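Local coordinates for FAA hydrolase family protein (Pseudomonas aeruginosa, PDB 6J5Y) that probably hydrolyses fumarylpyruvate to fumarate and pyruvate, and holds manganese and pyruvate in an active site of the fumarylacetoacetate hydrolase family, at residues G30-A34 with D172-W178; E102-Y108 with V151-R155; V110-M114 with R138-I142. All coordinates share one frame; numbering follows the deposited sequence.

Contact 3 is the core of the set: all its touching residues are buried, its centre lies about 6 Å from that of the chain, and backbone pairing of strands 105-116 and 140-147 carries it. Contact 2 uses an earlier part of strand 105-116, but nearer the surface, where rings and charged groups of the strand and its preceding turn meet those of a loop; its centre is about 19 Å from that of contact 3. Contact 1 joins two partly buried loops through a side-chain amide. It touches contact 2, with Ile173 against Pro154. Contacts 1 and 3 do not touch, yet both reach the active site: contact 1 meets pyruvate and contact 3 binds manganese.

Contact 1 of 3, residues G30-A34 with D172-W178; sequences GRNYA and DIDQLIW. With PYR (pyruvic acid), chain B.
Asn32 and Trp178 join two loops of the FAH-family domain by a pair of hydrogen bonds, in which one side-chain amide meets both the backbone N-H and the C=O of a single residue. Trp178 N donates to Asn32 OD1 over 2.9 Å, almost straight at 170°, while Asn32 ND2 returns a bond of 3.0 Å to Trp178 O. A third, from Ile177 N to Asn32 O (2.8 Å), arrives from above the carbonyl plane, 36° out of it. Because Asn32 ND2 also donates to Thr201 O, both ends of the amide are engaged and its rotation should be fixed.

The Tyr33 ring makes the second group of contacts. Leu176 CD2 lies 3.3 Å from Tyr33 CE1, approaching the ring obliquely, and Gln175 CB comes within 3.6 Å of Tyr33 CD2 from the same side of the ring, farther round the rim. Asp172 O meets the ring at its edge, in plane, 3.6 Å from Tyr33 CE2. A chi1 of -71° swings the ring back to the 173-175 turn. Asp172 OD1 starts that turn as an Asx turn, accepting from Asp174 N, and it also accepts from Ala157 N.

A water accepts from Ala34 N, but its leg to Gln175 O is modelled too short to be trusted. The remaining bond serves the pocket, which Gly30 and Arg31 line: Arg31 N donates to pyruvate OXT over 2.8 Å.

Contact 2 of 3, residues E102-Y108 with V151-R155; sequences EEHVWGY and VGHPR
Tyr108 and His153 meet at the borders of their rings, steeply tilted at 70° to each other and with no stacking. The bond between Tyr108 OH and His153 ND1, 2.8 Å long, lies near the plane of the imidazole, at its edge. Tyr108 reaches the loop from the strand because its chi1 of -59° turns the ring away from its own carbonyl carbon. Pro154 CD stands over one face of this ring, 4.1 Å from its centroid and close to the normal, a CH-pi contact; Val105 CG1 covers the opposite face.

Over one face of His153 lies Glu102 CB, 4.2 Å from the ring centroid, as a second CH-pi contact. At its edge, His153 CE1 points near Val105 O (3.2 Å). Gly152 O, 3.4 Å from Tyr108 CE1, is buried here without a polar partner in the model.

Glu102 and Arg155 converge from the 3-10 turn and the loop to form a salt bridge, the carboxylate above the guanidinium face and the planes steeply inclined. Its details are doubtful, since Glu102 OE2 is modelled too close to the guanidinium carbon of Arg155.

Around them, helix 180-190 packs against Glu102, Val105 and Tyr108. Strand 105-116 pairs here with strands 79-89 and 140-147, and Trp106 and Gly107 both face Ala88 in a classic beta bulge.

Contact 3 of 3, residues V110-M114 with R138-I142; sequences VGLDM and RSAPI. With MN (manganese (II) ion), chain C.
Ser139 O is gripped by two donors: Met114 N, at 2.9 Å, and the ammonium group of Lys54. The bond from Met114 is bent, 137° at the hydrogen. Further along, Leu112 N donates to Pro141 O over 3.0 Å, a straighter bond. The short segments 110-112 and 140-142 run antiparallel, their axes 4.7 Å apart at closest with 159° between their directions, and Gly111 bridges Ile142 with 4.3 Å between their CA atoms. CA-H...O contacts fill in the pairing, as where Ala140 CA points to Leu112 O.

Pro141 carries the side-chain contact. Its CD lies 3.7 Å from Met114 CG, the two side chains crossing at about a right angle, and it also touches Leu112 CB. Leu112 and Pro141 both pack on Val228 of strand 225-231, in the neighbouring sheet.

Asp113 turns the other way. Its carboxylate extends opposite the backbone N (chi1 174°), and OD2 binds manganese at 2.2 Å. Glu82, Glu84, a water and two pyruvate oxygens complete six ligand atoms. Asp113 OD2 also accepts from Lys134. Lys54 makes a salt bridge to Asp113 OD1, so by bridging this atom and Ser139 O it probably ties the metal-binding carboxylate to the strand pair.

Contact 1 of 3, residues G30-A34 with D172-W178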
loop_
_atom_site.group_PDB
_atom_site.type_symbol
_atom_site.label_atom_id
_atom_site.label_comp_id
_atom_site.label_asym_id
_atom_site.label_seq_id
_atom_site.Cartn_x
_atom_site.Cartn_y
_atom_site.Cartn_z
ATOM N N GLY A 30 1.556 -2.054 9.202
ATOM C CA GLY A 30 2.797 -2.835 9.310
ATOM C C GLY A 30 2.570 -4.144 10.046
ATOM O O GLY A 30 1.757 -4.173 11.018
ATOM N N ARG A 31 3.233 -5.194 9.570
ATOM C CA ARG A 31 3.234 -6.563 10.157
ATOM C C ARG A 31 1.798 -7.087 10.223
ATOM O O ARG A 31 1.348 -7.475 11.332
ATOM C CB ARG A 31 3.909 -6.562 11.539
ATOM C CG ARG A 31 5.416 -6.368 11.474
ATOM C CD ARG A 31 6.098 -6.293 12.834
ATOM N NE ARG A 31 7.277 -5.452 12.727
ATOM C CZ ARG A 31 7.798 -4.728 13.705
ATOM N NH1 ARG A 31 7.255 -4.743 14.908
ATOM N NH2 ARG A 31 8.869 -3.989 13.470
ATOM N N ASN A 32 1.077 -7.085 9.093
ATOM C CA ASN A 32 -0.342 -7.513 9.075
ATOM C C ASN A 32 -0.516 -8.901 8.460
ATOM O O ASN A 32 -1.656 -9.272 8.215
ATOM C CB ASN A 32 -1.246 -6.525 8.331
ATOM C CG ASN A 32 -2.652 -6.506 8.883
ATOM O OD1 ASN A 32 -2.903 -7.031 9.968
ATOM N ND2 ASN A 32 -3.557 -5.848 8.170
ATOM N N TYR A 33 0.567 -9.641 8.235
ATOM C CA TYR A 33 0.527 -11.056 7.806
ATOM C C TYR A 33 1.469 -11.798 8.748
ATOM O O TYR A 33 2.625 -11.368 8.832
ATOM C CB TYR A 33 0.945 -11.216 6.342
ATOM C CG TYR A 33 -0.034 -10.715 5.302
ATOM C CD1 TYR A 33 -0.094 -9.373 4.968
ATOM C CD2 TYR A 33 -0.863 -11.583 4.608
ATOM C CE1 TYR A 33 -0.950 -8.905 3.986
ATOM C CE2 TYR A 33 -1.726 -11.130 3.618
ATOM C CZ TYR A 33 -1.775 -9.779 3.310
ATOM O OH TYR A 33 -2.634 -9.293 2.355
ATOM N N ALA A 34 0.983 -12.831 9.430
ATOM C CA ALA A 34 1.746 -13.559 10.474
ATOM C C ALA A 34 3.075 -14.035 9.883
ATOM O O ALA A 34 4.116 -13.805 10.514
ATOM C CB ALA A 34 0.922 -14.711 11.021
ATOM N N ASP A 172 -2.743 -14.801 0.432
ATOM C CA ASP A 172 -4.176 -14.483 0.248
ATOM C C ASP A 172 -4.556 -13.378 1.237
ATOM O O ASP A 172 -4.169 -13.470 2.429
ATOM C CB ASP A 172 -5.056 -15.721 0.431
ATOM C CG ASP A 172 -6.411 -15.526 -0.205
ATOM O OD1 ASP A 172 -7.187 -14.700 0.308
ATOM O OD2 ASP A 172 -6.649 -16.143 -1.256
ATOM N N ILE A 173 -5.346 -12.409 0.786
ATOM C CA ILE A 173 -5.793 -11.284 1.660
ATOM C C ILE A 173 -6.518 -11.837 2.888
ATOM O O ILE A 173 -6.643 -11.087 3.853
ATOM C CB ILE A 173 -6.647 -10.262 0.901
ATOM C CG1 ILE A 173 -8.020 -10.800 0.508
ATOM C CG2 ILE A 173 -5.883 -9.726 -0.300
ATOM C CD1 ILE A 173 -8.879 -9.769 -0.192
ATOM N N ASP A 174 -6.969 -13.097 2.869
ATOM C CA ASP A 174 -7.704 -13.688 4.020
ATOM C C ASP A 174 -6.707 -14.029 5.136
ATOM O O ASP A 174 -7.180 -14.354 6.210
ATOM C CB ASP A 174 -8.604 -14.847 3.579
ATOM C CG ASP A 174 -7.884 -16.164 3.376
ATOM O OD1 ASP A 174 -6.677 -16.216 3.673
ATOM O OD2 ASP A 174 -8.544 -17.135 2.911
ATOM N N GLN A 175 -5.401 -13.861 4.899
ATOM C CA GLN A 175 -4.295 -14.029 5.878
ATOM C C GLN A 175 -4.027 -12.723 6.652
ATOM O O GLN A 175 -3.117 -12.729 7.502
ATOM C CB GLN A 175 -3.019 -14.461 5.141
ATOM C CG GLN A 175 -3.094 -15.836 4.498
ATOM C CD GLN A 175 -3.282 -16.941 5.505
ATOM O OE1 GLN A 175 -4.271 -17.664 5.478
ATOM N NE2 GLN A 175 -2.334 -17.078 6.416
ATOM N N LEU A 176 -4.747 -11.629 6.369
ATOM C CA LEU A 176 -4.568 -10.334 7.085
ATOM C C LEU A 176 -4.880 -10.584 8.561
ATOM O O LEU A 176 -5.928 -11.219 8.819
ATOM C CB LEU A 176 -5.516 -9.265 6.522
ATOM C CG LEU A 176 -5.185 -8.700 5.137
ATOM C CD1 LEU A 176 -6.303 -7.770 4.663
ATOM C CD2 LEU A 176 -3.863 -7.956 5.148
ATOM N N ILE A 177 -4.031 -10.113 9.478
ATOM C CA ILE A 177 -4.263 -10.269 10.945
ATOM C C ILE A 177 -5.443 -9.368 11.316
ATOM O O ILE A 177 -6.421 -9.870 11.889
ATOM C CB ILE A 177 -3.007 -9.971 11.786
ATOM C CG1 ILE A 177 -1.850 -10.927 11.457
ATOM C CG2 ILE A 177 -3.361 -10.002 13.265
ATOM C CD1 ILE A 177 -0.485 -10.495 11.992
ATOM N N TRP A 178 -5.364 -8.087 10.976
ATOM C CA TRP A 178 -6.531 -7.170 10.945
ATOM C C TRP A 178 -7.058 -7.106 9.511
ATOM O O TRP A 178 -6.405 -6.518 8.665
ATOM C CB TRP A 178 -6.179 -5.784 11.495
ATOM C CG TRP A 178 -5.888 -5.766 12.965
ATOM C CD1 TRP A 178 -6.216 -6.701 13.911
ATOM C CD2 TRP A 178 -5.224 -4.710 13.667
ATOM N NE1 TRP A 178 -5.797 -6.298 15.147
ATOM C CE2 TRP A 178 -5.166 -5.092 15.029
ATOM C CE3 TRP A 178 -4.665 -3.491 13.273
ATOM C CZ2 TRP A 178 -4.585 -4.278 16.000
ATOM C CZ3 TRP A 178 -4.096 -2.689 14.235
ATOM C CH2 TRP A 178 -4.039 -3.093 15.571
HETATM C C PYR B . 4.494 -4.128 6.292
HETATM O O PYR B . 3.795 -4.053 5.261
HETATM O OXT PYR B . 4.475 -5.137 7.037
HETATM C CA PYR B . 5.207 -3.072 6.593
HETATM O O3 PYR B . 5.091 -2.076 5.867
HETATM C CB PYR B . 6.131 -2.955 7.769
HETATM O O HOH W 1 -1.524 -13.888 8.912
#

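Contact 2 of 3, residues E102-Y108 with V151-R155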
loop_
_atom_site.group_PDB
_atom_site.type_symbol
_atom_site.label_atom_id
_atom_site.label_comp_id
_atom_site.label_asym_id
_atom_site.label_seq_id
_atom_site.Cartn_x
_atom_site.Cartn_y
_atom_site.Cartn_z
ATOM N N GLU A 102 -16.430 -1.925 6.356
ATOM C CA GLU A 102 -16.191 -2.154 4.907
ATOM C C GLU A 102 -17.119 -1.289 4.066
ATOM O O GLU A 102 -16.754 -1.003 2.920
ATOM C CB GLU A 102 -16.418 -3.606 4.537
ATOM C CG GLU A 102 -15.182 -4.436 4.743
ATOM C CD GLU A 102 -15.485 -5.913 4.804
ATOM O OE1 GLU A 102 -14.731 -6.673 4.204
ATOM O OE2 GLU A 102 -16.490 -6.282 5.457
ATOM N N GLU A 103 -18.259 -0.863 4.614
ATOM C CA GLU A 103 -19.196 0.036 3.901
ATOM C C GLU A 103 -18.513 1.391 3.652
ATOM O O GLU A 103 -18.955 2.119 2.718
ATOM C CB GLU A 103 -20.500 0.219 4.671
ATOM C CG GLU A 103 -21.577 0.908 3.853
ATOM C CD GLU A 103 -21.943 2.313 4.300
ATOM O OE1 GLU A 103 -22.586 2.446 5.367
ATOM O OE2 GLU A 103 -21.612 3.274 3.571
ATOM N N HIS A 104 -17.452 1.725 4.399
ATOM C CA HIS A 104 -16.712 3.010 4.211
ATOM C C HIS A 104 -15.715 2.892 3.053
ATOM O O HIS A 104 -15.165 3.931 2.644
ATOM C CB HIS A 104 -16.035 3.444 5.522
ATOM C CG HIS A 104 -17.060 3.847 6.529
ATOM N ND1 HIS A 104 -17.224 5.160 6.952
ATOM C CD2 HIS A 104 -18.041 3.121 7.121
ATOM C CE1 HIS A 104 -18.240 5.215 7.805
ATOM N NE2 HIS A 104 -18.767 3.974 7.917
ATOM N N VAL A 105 -15.481 1.680 2.548
ATOM C CA VAL A 105 -14.458 1.427 1.496
ATOM C C VAL A 105 -15.147 1.527 0.144
ATOM O O VAL A 105 -15.929 0.623 -0.185
ATOM C CB VAL A 105 -13.754 0.081 1.691
ATOM C CG1 VAL A 105 -12.768 -0.203 0.575
ATOM C CG2 VAL A 105 -13.058 0.011 3.041
ATOM N N TRP A 106 -14.816 2.570 -0.610
ATOM C CA TRP A 106 -15.351 2.828 -1.969
ATOM C C TRP A 106 -14.773 1.837 -2.991
ATOM O O TRP A 106 -15.432 1.622 -4.048
ATOM C CB TRP A 106 -15.034 4.255 -2.400
ATOM C CG TRP A 106 -15.843 4.638 -3.591
ATOM C CD1 TRP A 106 -17.112 5.122 -3.587
ATOM C CD2 TRP A 106 -15.452 4.531 -4.971
ATOM N NE1 TRP A 106 -17.539 5.336 -4.870
ATOM C CE2 TRP A 106 -16.548 4.970 -5.741
ATOM C CE3 TRP A 106 -14.299 4.109 -5.631
ATOM C CZ2 TRP A 106 -16.514 5.009 -7.131
ATOM C CZ3 TRP A 106 -14.265 4.148 -7.008
ATOM C CH2 TRP A 106 -15.357 4.603 -7.745
ATOM N N GLY A 107 -13.557 1.335 -2.777
ATOM C CA GLY A 107 -12.862 0.545 -3.813
ATOM C C GLY A 107 -11.533 -0.008 -3.347
ATOM O O GLY A 107 -11.145 0.263 -2.179
ATOM N N TYR A 108 -10.874 -0.774 -4.221
ATOM C CA TYR A 108 -9.646 -1.561 -3.932
ATOM C C TYR A 108 -8.687 -1.446 -5.123
ATOM O O TYR A 108 -9.130 -1.189 -6.263
ATOM C CB TYR A 108 -9.997 -3.020 -3.617
ATOM C CG TYR A 108 -10.916 -3.229 -2.444
ATOM C CD1 TYR A 108 -12.292 -3.138 -2.595
ATOM C CD2 TYR A 108 -10.430 -3.562 -1.183
ATOM C CE1 TYR A 108 -13.159 -3.335 -1.539
ATOM C CE2 TYR A 108 -11.292 -3.752 -0.110
ATOM C CZ TYR A 108 -12.662 -3.652 -0.286
ATOM O OH TYR A 108 -13.544 -3.797 0.765
ATOM N N VAL A 151 -16.642 -4.973 -7.586
ATOM C CA VAL A 151 -15.866 -6.141 -7.061
ATOM C C VAL A 151 -16.317 -6.526 -5.646
ATOM O O VAL A 151 -15.736 -7.501 -5.083
ATOM C CB VAL A 151 -14.350 -5.858 -7.088
ATOM C CG1 VAL A 151 -13.834 -5.580 -8.498
ATOM C CG2 VAL A 151 -13.977 -4.718 -6.144
ATOM N N GLY A 152 -17.292 -5.809 -5.079
ATOM C CA GLY A 152 -17.773 -6.011 -3.699
ATOM C C GLY A 152 -16.689 -5.734 -2.667
ATOM O O GLY A 152 -15.843 -4.855 -2.903
ATOM N N HIS A 153 -16.709 -6.457 -1.547
ATOM C CA HIS A 153 -15.682 -6.352 -0.480
ATOM C C HIS A 153 -15.081 -7.732 -0.298
ATOM O O HIS A 153 -15.530 -8.503 0.542
ATOM C CB HIS A 153 -16.272 -5.761 0.802
ATOM C CG HIS A 153 -16.961 -4.454 0.588
ATOM N ND1 HIS A 153 -16.257 -3.256 0.466
ATOM C CD2 HIS A 153 -18.274 -4.144 0.465
ATOM C CE1 HIS A 153 -17.117 -2.267 0.278
ATOM N NE2 HIS A 153 -18.359 -2.779 0.300
ATOM N N PRO A 154 -14.037 -8.071 -1.075
ATOM C CA PRO A 154 -13.476 -9.418 -1.058
ATOM C C PRO A 154 -12.758 -9.683 0.272
ATOM O O PRO A 154 -12.062 -8.806 0.761
ATOM C CB PRO A 154 -12.495 -9.412 -2.240
ATOM C CG PRO A 154 -12.072 -7.974 -2.335
ATOM C CD PRO A 154 -13.296 -7.166 -1.961
ATOM N N ARG A 155 -12.993 -10.865 0.833
ATOM C CA ARG A 155 -12.340 -11.364 2.069
ATOM C C ARG A 155 -11.314 -12.444 1.726
ATOM O O ARG A 155 -10.489 -12.756 2.598
ATOM C CB ARG A 155 -13.386 -11.924 3.033
ATOM C CG ARG A 155 -13.700 -10.995 4.193
ATOM C CD ARG A 155 -14.593 -9.847 3.789
ATOM N NE ARG A 155 -15.551 -9.594 4.856
ATOM C CZ ARG A 155 -16.710 -8.969 4.710
ATOM N NH1 ARG A 155 -17.491 -8.805 5.766
ATOM N NH2 ARG A 155 -17.081 -8.495 3.525
#

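Contact 3 of 3, residues V110-M114 with R138-I142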
loop_
_atom_site.group_PDB
_atom_site.type_symbol
_atom_site.label_atom_id
_atom_site.label_comp_id
_atom_site.label_asym_id
_atom_site.label_seq_id
_atom_site.Cartn_x
_atom_site.Cartn_y
_atom_site.Cartn_z
ATOM N N VAL A 110 -4.267 -2.683 -6.377
ATOM C CA VAL A 110 -2.946 -3.305 -6.091
ATOM C C VAL A 110 -1.953 -2.184 -5.776
ATOM O O VAL A 110 -1.891 -1.242 -6.564
ATOM C CB VAL A 110 -2.453 -4.123 -7.296
ATOM C CG1 VAL A 110 -1.184 -4.891 -6.946
ATOM C CG2 VAL A 110 -3.548 -5.032 -7.836
ATOM N N GLY A 111 -1.186 -2.302 -4.689
ATOM C CA GLY A 111 -0.177 -1.303 -4.329
ATOM C C GLY A 111 1.160 -1.918 -3.982
ATOM O O GLY A 111 1.203 -3.100 -3.645
ATOM N N LEU A 112 2.201 -1.093 -4.034
ATOM C CA LEU A 112 3.565 -1.425 -3.577
ATOM C C LEU A 112 3.975 -0.419 -2.497
ATOM O O LEU A 112 3.978 0.807 -2.755
ATOM C CB LEU A 112 4.527 -1.362 -4.761
ATOM C CG LEU A 112 4.588 -2.596 -5.651
ATOM C CD1 LEU A 112 5.262 -2.258 -6.968
ATOM C CD2 LEU A 112 5.337 -3.722 -4.936
ATOM N N ASP A 113 4.323 -0.936 -1.329
ATOM C CA ASP A 113 4.881 -0.125 -0.235
ATOM C C ASP A 113 6.398 -0.178 -0.404
ATOM O O ASP A 113 7.066 -0.970 0.318
ATOM C CB ASP A 113 4.322 -0.604 1.106
ATOM C CG ASP A 113 4.967 0.094 2.284
ATOM O OD1 ASP A 113 5.619 1.147 2.053
ATOM O OD2 ASP A 113 4.832 -0.419 3.419
ATOM N N MET A 114 6.930 0.632 -1.319
ATOM C CA MET A 114 8.381 0.606 -1.631
ATOM C C MET A 114 9.118 1.187 -0.407
ATOM O O MET A 114 8.550 2.032 0.319
ATOM C CB MET A 114 8.704 1.354 -2.929
ATOM C CG MET A 114 7.982 0.771 -4.151
ATOM S SD MET A 114 8.356 -0.992 -4.417
ATOM C CE MET A 114 10.148 -0.953 -4.517
ATOM N N ARG A 138 7.960 8.937 -4.361
ATOM C CA ARG A 138 7.416 7.919 -5.295
ATOM C C ARG A 138 7.504 6.548 -4.622
ATOM O O ARG A 138 7.829 5.566 -5.300
ATOM C CB ARG A 138 8.185 8.001 -6.614
ATOM C CG ARG A 138 8.013 9.334 -7.328
ATOM C CD ARG A 138 8.609 9.311 -8.721
ATOM N NE ARG A 138 8.035 10.400 -9.490
ATOM C CZ ARG A 138 7.336 10.279 -10.621
ATOM N NH1 ARG A 138 6.867 11.368 -11.214
ATOM N NH2 ARG A 138 7.129 9.094 -11.177
ATOM N N SER A 139 7.154 6.485 -3.344
ATOM C CA SER A 139 7.301 5.278 -2.493
ATOM C C SER A 139 6.031 4.432 -2.527
ATOM O O SER A 139 6.050 3.359 -1.881
ATOM C CB SER A 139 7.668 5.636 -1.078
ATOM O OG SER A 139 6.656 6.386 -0.439
ATOM N N ALA A 140 4.993 4.838 -3.270
ATOM C CA ALA A 140 3.700 4.111 -3.298
ATOM C C ALA A 140 3.122 4.023 -4.697
ATOM O O ALA A 140 2.092 4.631 -4.972
ATOM C CB ALA A 140 2.699 4.727 -2.349
ATOM N N PRO A 141 3.703 3.180 -5.581
ATOM C CA PRO A 141 3.033 2.817 -6.827
ATOM C C PRO A 141 1.696 2.107 -6.564
ATOM O O PRO A 141 1.585 1.315 -5.640
ATOM C CB PRO A 141 4.060 1.893 -7.503
ATOM C CG PRO A 141 5.392 2.326 -6.899
ATOM C CD PRO A 141 5.022 2.532 -5.444
ATOM N N ILE A 142 0.709 2.364 -7.410
ATOM C CA ILE A 142 -0.648 1.778 -7.249
ATOM C C ILE A 142 -1.317 1.635 -8.619
ATOM O O ILE A 142 -1.088 2.501 -9.476
ATOM C CB ILE A 142 -1.470 2.659 -6.290
ATOM C CG1 ILE A 142 -2.779 1.989 -5.895
ATOM C CG2 ILE A 142 -1.708 4.041 -6.892
ATOM C CD1 ILE A 142 -3.529 2.745 -4.823
HETATM MN MN MN C . 4.028 -2.374 3.958
HETATM O O HOH W 2 2.278 -1.399 4.777
#